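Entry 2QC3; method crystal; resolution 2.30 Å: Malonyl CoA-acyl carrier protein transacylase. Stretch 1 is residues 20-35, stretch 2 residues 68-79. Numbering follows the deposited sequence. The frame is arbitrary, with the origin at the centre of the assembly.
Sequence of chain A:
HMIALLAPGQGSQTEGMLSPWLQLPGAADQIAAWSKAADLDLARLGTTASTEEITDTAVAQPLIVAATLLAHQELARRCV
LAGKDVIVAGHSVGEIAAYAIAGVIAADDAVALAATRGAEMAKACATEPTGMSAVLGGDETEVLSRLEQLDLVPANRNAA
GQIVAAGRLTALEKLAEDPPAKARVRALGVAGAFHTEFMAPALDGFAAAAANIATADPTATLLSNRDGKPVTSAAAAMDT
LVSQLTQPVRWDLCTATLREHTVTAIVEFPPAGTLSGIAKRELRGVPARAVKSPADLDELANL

Stretch 1 20-35: PWLQLPGAADQIAAWS
Stretch 2, residues 68-79: TLLAHQELARRC

Two segments of malonyl CoA-acyl carrier protein transacylase pack mainly by shape, with no direct hydrogen bond between them. Stretch 1 makes a type I turn from Trp21 to Leu24, closed by Leu24 N to Trp21 O (3.1 Å), then runs extended through Leu24 and Pro25 (psi 154° and 118°) to Gly26, the N-cap of helix 27-35. Gly26 has phi/psi 96/-11°, where a CB would jam against the preceding carbonyl O. Helix 68-77 runs at 133° to helix 27-35, with axes 10.9 Å apart at closest; CA atoms pair Ala27 with Leu70 (6.6 Å) and Leu24 with Glu74 (7.6 Å).

The main bump is Leu70 (m, t), a knob in the hollow formed by Ala27, Gln30, Ile31 and Trp34. Leu70 CD1 lies 3.8 Å from Ile31 CD1 and 3.8 Å from Trp21 CB; Leu70 CD2 lies 3.7 Å from Trp34 CZ3 and 4.4 Å from Ala27 CB, the buried methyl that forms part of the hollow's wall. Trp34 (chi1 m, chi2 -15°) reaches further along the partner helix, placing CH2 3.6 Å from Leu69 CB, while Gln73 CG meets its ring edge. Trp21 (chi1 m, chi2 99°) offers a flat face to Ala71, whose CB sits 4.1 Å from the six-membered ring centroid in a CH-pi contact.

Beyond this buried centre, Leu24 (m, t) sets CD1 3.3 Å from Glu74 CG. Glu74 (t, p) turns its carboxylate to Arg78, forming a salt bridge within stretch 2 (Arg78 NE to Glu74 OE1, 3.0 Å). At the exposed margin, extended Arg77 (t, t, t) brings NE 3.8 Å from Pro25 CG. One water bridges the stretches, donating to Gln30 OE1 (3.2 Å) and Leu70 O (2.8 Å). The contact buries 624 Å² in all.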

ATOM      1  N   PRO A  20      -1.479 -12.664  15.791  1.00 47.30           N
ATOM      2  CA  PRO A  20      -0.119 -12.703  16.328  1.00 47.29           C
ATOM      3  C   PRO A  20       0.419 -11.362  16.813  1.00 47.61           C
ATOM      4  O   PRO A  20       1.475 -11.312  17.439  1.00 47.84           O
ATOM      5  CB  PRO A  20       0.683 -13.273  15.168  1.00 47.67           C
ATOM      6  CG  PRO A  20      -0.038 -12.719  13.970  1.00 47.86           C
ATOM      7  CD  PRO A  20      -1.483 -12.923  14.339  1.00 47.40           C
ATOM      8  N   TRP A  21      -0.296 -10.276  16.533  1.00 47.15           N
ATOM      9  CA  TRP A  21       0.167  -8.965  16.972  1.00 46.87           C
ATOM     10  C   TRP A  21      -0.564  -8.444  18.202  1.00 48.06           C
ATOM     11  O   TRP A  21      -0.007  -7.664  18.975  1.00 47.06           O
ATOM     12  CB  TRP A  21       0.080  -7.947  15.829  1.00 45.20           C
ATOM     13  CG  TRP A  21       0.981  -8.293  14.681  1.00 42.73           C
ATOM     14  CD1 TRP A  21       0.626  -8.917  13.523  1.00 43.26           C
ATOM     15  CD2 TRP A  21       2.402  -8.106  14.618  1.00 41.83           C
ATOM     16  NE1 TRP A  21       1.734  -9.134  12.740  1.00 42.52           N
ATOM     17  CE2 TRP A  21       2.838  -8.647  13.387  1.00 41.98           C
ATOM     18  CE3 TRP A  21       3.348  -7.538  15.481  1.00 41.52           C
ATOM     19  CZ2 TRP A  21       4.185  -8.636  12.998  1.00 40.41           C
ATOM     20  CZ3 TRP A  21       4.692  -7.527  15.091  1.00 41.07           C
ATOM     21  CH2 TRP A  21       5.093  -8.074  13.860  1.00 39.24           C
ATOM     22  N   LEU A  22      -1.802  -8.886  18.395  1.00 49.66           N
ATOM     23  CA  LEU A  22      -2.588  -8.452  19.543  1.00 52.10           C
ATOM     24  C   LEU A  22      -2.051  -9.050  20.842  1.00 53.67           C
ATOM     25  O   LEU A  22      -2.614  -8.836  21.916  1.00 53.03           O
ATOM     26  CB  LEU A  22      -4.058  -8.843  19.361  1.00 51.87           C
ATOM     27  CG  LEU A  22      -4.813  -8.160  18.219  1.00 51.63           C
ATOM     28  CD1 LEU A  22      -6.245  -8.658  18.185  1.00 51.42           C
ATOM     29  CD2 LEU A  22      -4.780  -6.650  18.411  1.00 52.95           C
ATOM     30  N   GLN A  23      -0.962  -9.803  20.737  1.00 55.75           N
ATOM     31  CA  GLN A  23      -0.352 -10.417  21.906  1.00 58.26           C
ATOM     32  C   GLN A  23       0.647  -9.450  22.534  1.00 58.58           C
ATOM     33  O   GLN A  23       0.908  -9.511  23.735  1.00 59.40           O
ATOM     34  CB  GLN A  23       0.356 -11.719  21.515  1.00 59.57           C
ATOM     35  CG  GLN A  23      -0.576 -12.810  21.000  1.00 61.75           C
ATOM     36  CD  GLN A  23       0.174 -14.028  20.478  1.00 64.19           C
ATOM     37  OE1 GLN A  23      -0.433 -14.997  20.020  1.00 66.02           O
ATOM     38  NE2 GLN A  23       1.500 -13.981  20.544  1.00 65.22           N
ATOM     39  N   LEU A  24       1.200  -8.558  21.717  1.00 58.78           N
ATOM     40  CA  LEU A  24       2.173  -7.581  22.198  1.00 58.84           C
ATOM     41  C   LEU A  24       1.571  -6.638  23.231  1.00 58.82           C
ATOM     42  O   LEU A  24       0.360  -6.409  23.254  1.00 58.47           O
ATOM     43  CB  LEU A  24       2.731  -6.751  21.036  1.00 59.32           C
ATOM     44  CG  LEU A  24       3.681  -7.430  20.045  1.00 60.05           C
ATOM     45  CD1 LEU A  24       3.961  -6.483  18.892  1.00 59.78           C
ATOM     46  CD2 LEU A  24       4.969  -7.844  20.743  1.00 60.09           C
ATOM     47  N   PRO A  25       2.419  -6.078  24.106  1.00 58.38           N
ATOM     48  CA  PRO A  25       1.969  -5.152  25.147  1.00 57.61           C
ATOM     49  C   PRO A  25       1.509  -3.823  24.558  1.00 56.15           C
ATOM     50  O   PRO A  25       2.291  -3.101  23.935  1.00 55.84           O
ATOM     51  CB  PRO A  25       3.206  -5.004  26.030  1.00 58.66           C
ATOM     52  CG  PRO A  25       4.329  -5.142  25.045  1.00 60.04           C
ATOM     53  CD  PRO A  25       3.872  -6.312  24.203  1.00 59.50           C
ATOM     54  N   GLY A  26       0.233  -3.513  24.756  1.00 54.52           N
ATOM     55  CA  GLY A  26      -0.314  -2.272  24.244  1.00 52.57           C
ATOM     56  C   GLY A  26      -1.012  -2.452  22.912  1.00 50.44           C
ATOM     57  O   GLY A  26      -1.707  -1.549  22.441  1.00 49.81           O
ATOM     58  N   ALA A  27      -0.829  -3.618  22.305  1.00 48.78           N
ATOM     59  CA  ALA A  27      -1.445  -3.915  21.018  1.00 47.61           C
ATOM     60  C   ALA A  27      -2.962  -3.773  21.091  1.00 47.44           C
ATOM     61  O   ALA A  27      -3.538  -2.874  20.469  1.00 45.42           O
ATOM     62  CB  ALA A  27      -1.071  -5.326  20.569  1.00 47.43           C
ATOM     63  N   ALA A  28      -3.600  -4.658  21.854  1.00 45.90           N
ATOM     64  CA  ALA A  28      -5.051  -4.644  22.006  1.00 46.52           C
ATOM     65  C   ALA A  28      -5.570  -3.239  22.289  1.00 46.16           C
ATOM     66  O   ALA A  28      -6.600  -2.824  21.757  1.00 45.40           O
ATOM     67  CB  ALA A  28      -5.470  -5.588  23.130  1.00 46.29           C
ATOM     68  N   ASP A  29      -4.844  -2.511  23.128  1.00 45.63           N
ATOM     69  CA  ASP A  29      -5.230  -1.159  23.497  1.00 45.87           C
ATOM     70  C   ASP A  29      -5.152  -0.194  22.318  1.00 45.29           C
ATOM     71  O   ASP A  29      -5.988   0.700  22.185  1.00 44.09           O
ATOM     72  CB  ASP A  29      -4.347  -0.667  24.642  1.00 47.48           C
ATOM     73  CG  ASP A  29      -4.749   0.698  25.137  1.00 49.17           C
ATOM     74  OD1 ASP A  29      -4.420   1.696  24.463  1.00 48.94           O
ATOM     75  OD2 ASP A  29      -5.401   0.771  26.201  1.00 51.70           O
ATOM     76  N   GLN A  30      -4.146  -0.370  21.467  1.00 44.76           N
ATOM     77  CA  GLN A  30      -3.989   0.485  20.298  1.00 44.57           C
ATOM     78  C   GLN A  30      -5.077   0.201  19.267  1.00 42.43           C
ATOM     79  O   GLN A  30      -5.617   1.124  18.660  1.00 41.02           O
ATOM     80  CB  GLN A  30      -2.606   0.288  19.676  1.00 47.07           C
ATOM     81  CG  GLN A  30      -1.600   1.337  20.111  1.00 51.47           C
ATOM     82  CD  GLN A  30      -0.166   0.888  19.927  1.00 54.42           C
ATOM     83  OE1 GLN A  30       0.231   0.453  18.848  1.00 55.91           O
ATOM     84  NE2 GLN A  30       0.624   0.996  20.988  1.00 56.69           N
ATOM     85  N   ILE A  31      -5.398  -1.075  19.078  1.00 40.41           N
ATOM     86  CA  ILE A  31      -6.434  -1.459  18.128  1.00 39.92           C
ATOM     87  C   ILE A  31      -7.775  -0.881  18.568  1.00 39.83           C
ATOM     88  O   ILE A  31      -8.633  -0.570  17.738  1.00 39.22           O
ATOM     89  CB  ILE A  31      -6.556  -2.998  18.011  1.00 40.56           C
ATOM     90  CG1 ILE A  31      -5.376  -3.552  17.214  1.00 40.74           C
ATOM     91  CG2 ILE A  31      -7.857  -3.376  17.317  1.00 40.20           C
ATOM     92  CD1 ILE A  31      -5.329  -3.057  15.776  1.00 39.84           C
ATOM     93  N   ALA A  32      -7.950  -0.739  19.879  1.00 38.23           N
ATOM     94  CA  ALA A  32      -9.184  -0.185  20.419  1.00 37.11           C
ATOM     95  C   ALA A  32      -9.227   1.289  20.049  1.00 35.96           C
ATOM     96  O   ALA A  32     -10.245   1.794  19.588  1.00 35.70           O
ATOM     97  CB  ALA A  32      -9.222  -0.351  21.938  1.00 37.99           C
ATOM     98  N   ALA A  33      -8.103   1.968  20.245  1.00 34.73           N
ATOM     99  CA  ALA A  33      -7.992   3.384  19.925  1.00 36.48           C
ATOM    100  C   ALA A  33      -8.178   3.617  18.426  1.00 37.03           C
ATOM    101  O   ALA A  33      -8.800   4.599  18.014  1.00 37.83           O
ATOM    102  CB  ALA A  33      -6.636   3.911  20.371  1.00 34.77           C
ATOM    103  N   TRP A  34      -7.635   2.711  17.617  1.00 37.23           N
ATOM    104  CA  TRP A  34      -7.737   2.827  16.165  1.00 36.13           C
ATOM    105  C   TRP A  34      -9.117   2.422  15.662  1.00 37.08           C
ATOM    106  O   TRP A  34      -9.595   2.945  14.649  1.00 36.93           O
ATOM    107  CB  TRP A  34      -6.650   1.980  15.488  1.00 34.84           C
ATOM    108  CG  TRP A  34      -5.258   2.448  15.814  1.00 33.95           C
ATOM    109  CD1 TRP A  34      -4.910   3.644  16.370  1.00 33.12           C
ATOM    110  CD2 TRP A  34      -4.030   1.739  15.589  1.00 33.90           C
ATOM    111  NE1 TRP A  34      -3.546   3.727  16.506  1.00 33.46           N
ATOM    112  CE2 TRP A  34      -2.979   2.574  16.032  1.00 31.97           C
ATOM    113  CE3 TRP A  34      -3.715   0.484  15.052  1.00 32.92           C
ATOM    114  CZ2 TRP A  34      -1.634   2.194  15.961  1.00 32.63           C
ATOM    115  CZ3 TRP A  34      -2.371   0.105  14.978  1.00 33.55           C
ATOM    116  CH2 TRP A  34      -1.349   0.962  15.429  1.00 31.74           C
ATOM    117  N   SER A  35      -9.753   1.491  16.366  1.00 36.77           N
ATOM    118  CA  SER A  35     -11.089   1.041  15.996  1.00 37.96           C
ATOM    119  C   SER A  35     -12.054   2.203  16.177  1.00 39.30           C
ATOM    120  O   SER A  35     -13.051   2.317  15.467  1.00 40.29           O
ATOM    121  CB  SER A  35     -11.535  -0.124  16.882  1.00 36.43           C
ATOM    122  OG  SER A  35     -10.888  -1.324  16.515  1.00 34.91           O
ATOM    123  N   THR A  68       0.188  -2.971   9.813  1.00 26.93           N
ATOM    124  CA  THR A  68       1.489  -2.375   9.557  1.00 25.60           C
ATOM    125  C   THR A  68       2.006  -1.532  10.706  1.00 25.05           C
ATOM    126  O   THR A  68       3.163  -1.669  11.113  1.00 24.39           O
ATOM    127  CB  THR A  68       1.489  -1.513   8.272  1.00 23.87           C
ATOM    128  OG1 THR A  68       1.348  -2.370   7.136  1.00 24.17           O
ATOM    129  CG2 THR A  68       2.808  -0.736   8.137  1.00 23.12           C
ATOM    130  N   LEU A  69       1.147  -0.670  11.235  1.00 24.29           N
ATOM    131  CA  LEU A  69       1.552   0.207  12.315  1.00 25.59           C
ATOM    132  C   LEU A  69       1.742  -0.495  13.656  1.00 25.87           C
ATOM    133  O   LEU A  69       2.542  -0.047  14.472  1.00 26.82           O
ATOM    134  CB  LEU A  69       0.572   1.383  12.418  1.00 22.59           C
ATOM    135  CG  LEU A  69       0.494   2.153  11.083  1.00 24.15           C
ATOM    136  CD1 LEU A  69      -0.376   3.401  11.229  1.00 21.26           C
ATOM    137  CD2 LEU A  69       1.909   2.533  10.627  1.00 21.22           C
ATOM    138  N   LEU A  70       1.020  -1.583  13.902  1.00 27.95           N
ATOM    139  CA  LEU A  70       1.209  -2.311  15.160  1.00 29.76           C
ATOM    140  C   LEU A  70       2.664  -2.768  15.194  1.00 30.29           C
ATOM    141  O   LEU A  70       3.353  -2.624  16.208  1.00 31.03           O
ATOM    142  CB  LEU A  70       0.302  -3.540  15.234  1.00 29.11           C
ATOM    143  CG  LEU A  70      -1.173  -3.342  15.575  1.00 30.24           C
ATOM    144  CD1 LEU A  70      -1.885  -4.677  15.468  1.00 30.21           C
ATOM    145  CD2 LEU A  70      -1.313  -2.768  16.983  1.00 31.17           C
ATOM    146  N   ALA A  71       3.124  -3.302  14.065  1.00 30.29           N
ATOM    147  CA  ALA A  71       4.491  -3.785  13.930  1.00 31.80           C
ATOM    148  C   ALA A  71       5.460  -2.626  14.080  1.00 33.80           C
ATOM    149  O   ALA A  71       6.481  -2.738  14.763  1.00 33.65           O
ATOM    150  CB  ALA A  71       4.676  -4.450  12.575  1.00 30.98           C
ATOM    151  N   HIS A  72       5.141  -1.511  13.433  1.00 34.45           N
ATOM    152  CA  HIS A  72       5.987  -0.333  13.518  1.00 36.58           C
ATOM    153  C   HIS A  72       6.015   0.198  14.943  1.00 38.37           C
ATOM    154  O   HIS A  72       7.052   0.654  15.426  1.00 37.61           O
ATOM    155  CB  HIS A  72       5.482   0.778  12.606  1.00 34.67           C
ATOM    156  CG  HIS A  72       6.104   2.106  12.897  1.00 35.97           C
ATOM    157  ND1 HIS A  72       7.429   2.381  12.630  1.00 35.43           N
ATOM    158  CD2 HIS A  72       5.598   3.220  13.478  1.00 35.44           C
ATOM    159  CE1 HIS A  72       7.710   3.607  13.031  1.00 34.84           C
ATOM    160  NE2 HIS A  72       6.617   4.138  13.550  1.00 36.91           N
ATOM    161  N   GLN A  73       4.859   0.159  15.599  1.00 40.45           N
ATOM    162  CA  GLN A  73       4.738   0.630  16.969  1.00 43.00           C
ATOM    163  C   GLN A  73       5.666  -0.173  17.863  1.00 44.77           C
ATOM    164  O   GLN A  73       6.431   0.389  18.645  1.00 45.39           O
ATOM    165  CB  GLN A  73       3.300   0.469  17.463  1.00 45.14           C
ATOM    166  CG  GLN A  73       2.309   1.437  16.854  1.00 48.71           C
ATOM    167  CD  GLN A  73       2.652   2.872  17.160  1.00 50.90           C
ATOM    168  OE1 GLN A  73       3.687   3.381  16.728  1.00 53.04           O
ATOM    169  NE2 GLN A  73       1.786   3.538  17.916  1.00 52.95           N
ATOM    170  N   GLU A  74       5.591  -1.494  17.743  1.00 45.02           N
ATOM    171  CA  GLU A  74       6.423  -2.372  18.548  1.00 46.72           C
ATOM    172  C   GLU A  74       7.884  -2.174  18.188  1.00 47.32           C
ATOM    173  O   GLU A  74       8.755  -2.187  19.054  1.00 48.29           O
ATOM    174  CB  GLU A  74       6.027  -3.832  18.330  1.00 46.32           C
ATOM    175  CG  GLU A  74       6.805  -4.807  19.197  1.00 47.88           C
ATOM    176  CD  GLU A  74       6.656  -4.530  20.687  1.00 48.11           C
ATOM    177  OE1 GLU A  74       7.309  -5.235  21.481  1.00 49.11           O
ATOM    178  OE2 GLU A  74       5.892  -3.617  21.070  1.00 47.67           O
ATOM    179  N   LEU A  75       8.148  -1.987  16.902  1.00 48.58           N
ATOM    180  CA  LEU A  75       9.508  -1.772  16.440  1.00 49.43           C
ATOM    181  C   LEU A  75      10.003  -0.477  17.085  1.00 49.84           C
ATOM    182  O   LEU A  75      11.159  -0.370  17.492  1.00 49.92           O
ATOM    183  CB  LEU A  75       9.531  -1.675  14.910  1.00 50.01           C
ATOM    184  CG  LEU A  75      10.858  -1.990  14.211  1.00 51.21           C
ATOM    185  CD1 LEU A  75      11.348  -3.367  14.638  1.00 50.53           C
ATOM    186  CD2 LEU A  75      10.679  -1.933  12.704  1.00 51.46           C
ATOM    187  N   ALA A  76       9.109   0.500  17.197  1.00 50.14           N
ATOM    188  CA  ALA A  76       9.443   1.784  17.803  1.00 50.94           C
ATOM    189  C   ALA A  76       9.664   1.610  19.303  1.00 51.67           C
ATOM    190  O   ALA A  76      10.518   2.267  19.900  1.00 50.82           O
ATOM    191  CB  ALA A  76       8.321   2.784  17.560  1.00 49.33           C
ATOM    192  N   ARG A  77       8.884   0.716  19.900  1.00 52.77           N
ATOM    193  CA  ARG A  77       8.964   0.446  21.327  1.00 55.61           C
ATOM    194  C   ARG A  77      10.329  -0.113  21.731  1.00 55.42           C
ATOM    195  O   ARG A  77      10.953   0.380  22.671  1.00 56.72           O
ATOM    196  CB  ARG A  77       7.853  -0.530  21.729  1.00 57.29           C
ATOM    197  CG  ARG A  77       7.662  -0.706  23.228  1.00 60.83           C
ATOM    198  CD  ARG A  77       6.490  -1.643  23.514  1.00 64.07           C
ATOM    199  NE  ARG A  77       6.252  -1.834  24.944  1.00 67.42           N
ATOM    200  CZ  ARG A  77       5.854  -0.875  25.778  1.00 68.58           C
ATOM    201  NH1 ARG A  77       5.644   0.358  25.331  1.00 69.04           N
ATOM    202  NH2 ARG A  77       5.664  -1.148  27.062  1.00 67.86           N
ATOM    203  N   ARG A  78      10.796  -1.130  21.014  1.00 54.81           N
ATOM    204  CA  ARG A  78      12.083  -1.747  21.321  1.00 54.01           C
ATOM    205  C   ARG A  78      13.275  -0.933  20.821  1.00 53.26           C
ATOM    206  O   ARG A  78      14.424  -1.305  21.052  1.00 53.25           O
ATOM    207  CB  ARG A  78      12.146  -3.151  20.722  1.00 53.96           C
ATOM    208  CG  ARG A  78      11.006  -4.052  21.138  1.00 54.81           C
ATOM    209  CD  ARG A  78      11.047  -5.349  20.359  1.00 55.00           C
ATOM    210  NE  ARG A  78       9.981  -6.259  20.761  1.00 56.02           N
ATOM    211  CZ  ARG A  78       9.764  -7.440  20.197  1.00 57.15           C
ATOM    212  NH1 ARG A  78      10.542  -7.851  19.205  1.00 57.46           N
ATOM    213  NH2 ARG A  78       8.773  -8.209  20.624  1.00 58.08           N
ATOM    214  N   CYS A  79      13.001   0.166  20.128  1.00 52.68           N
ATOM    215  CA  CYS A  79      14.058   1.028  19.603  1.00 53.13           C
ATOM    216  C   CYS A  79      15.086   0.269  18.755  1.00 53.03           C
ATOM    217  O   CYS A  79      16.212   0.735  18.579  1.00 52.73           O
ATOM    218  CB  CYS A  79      14.780   1.735  20.757  1.00 52.64           C
ATOM    219  SG  CYS A  79      13.711   2.730  21.824  1.00 54.78           S
TER
HETATM  220  O   HOH W   1       1.996  -2.159  18.629  1.00 61.02           O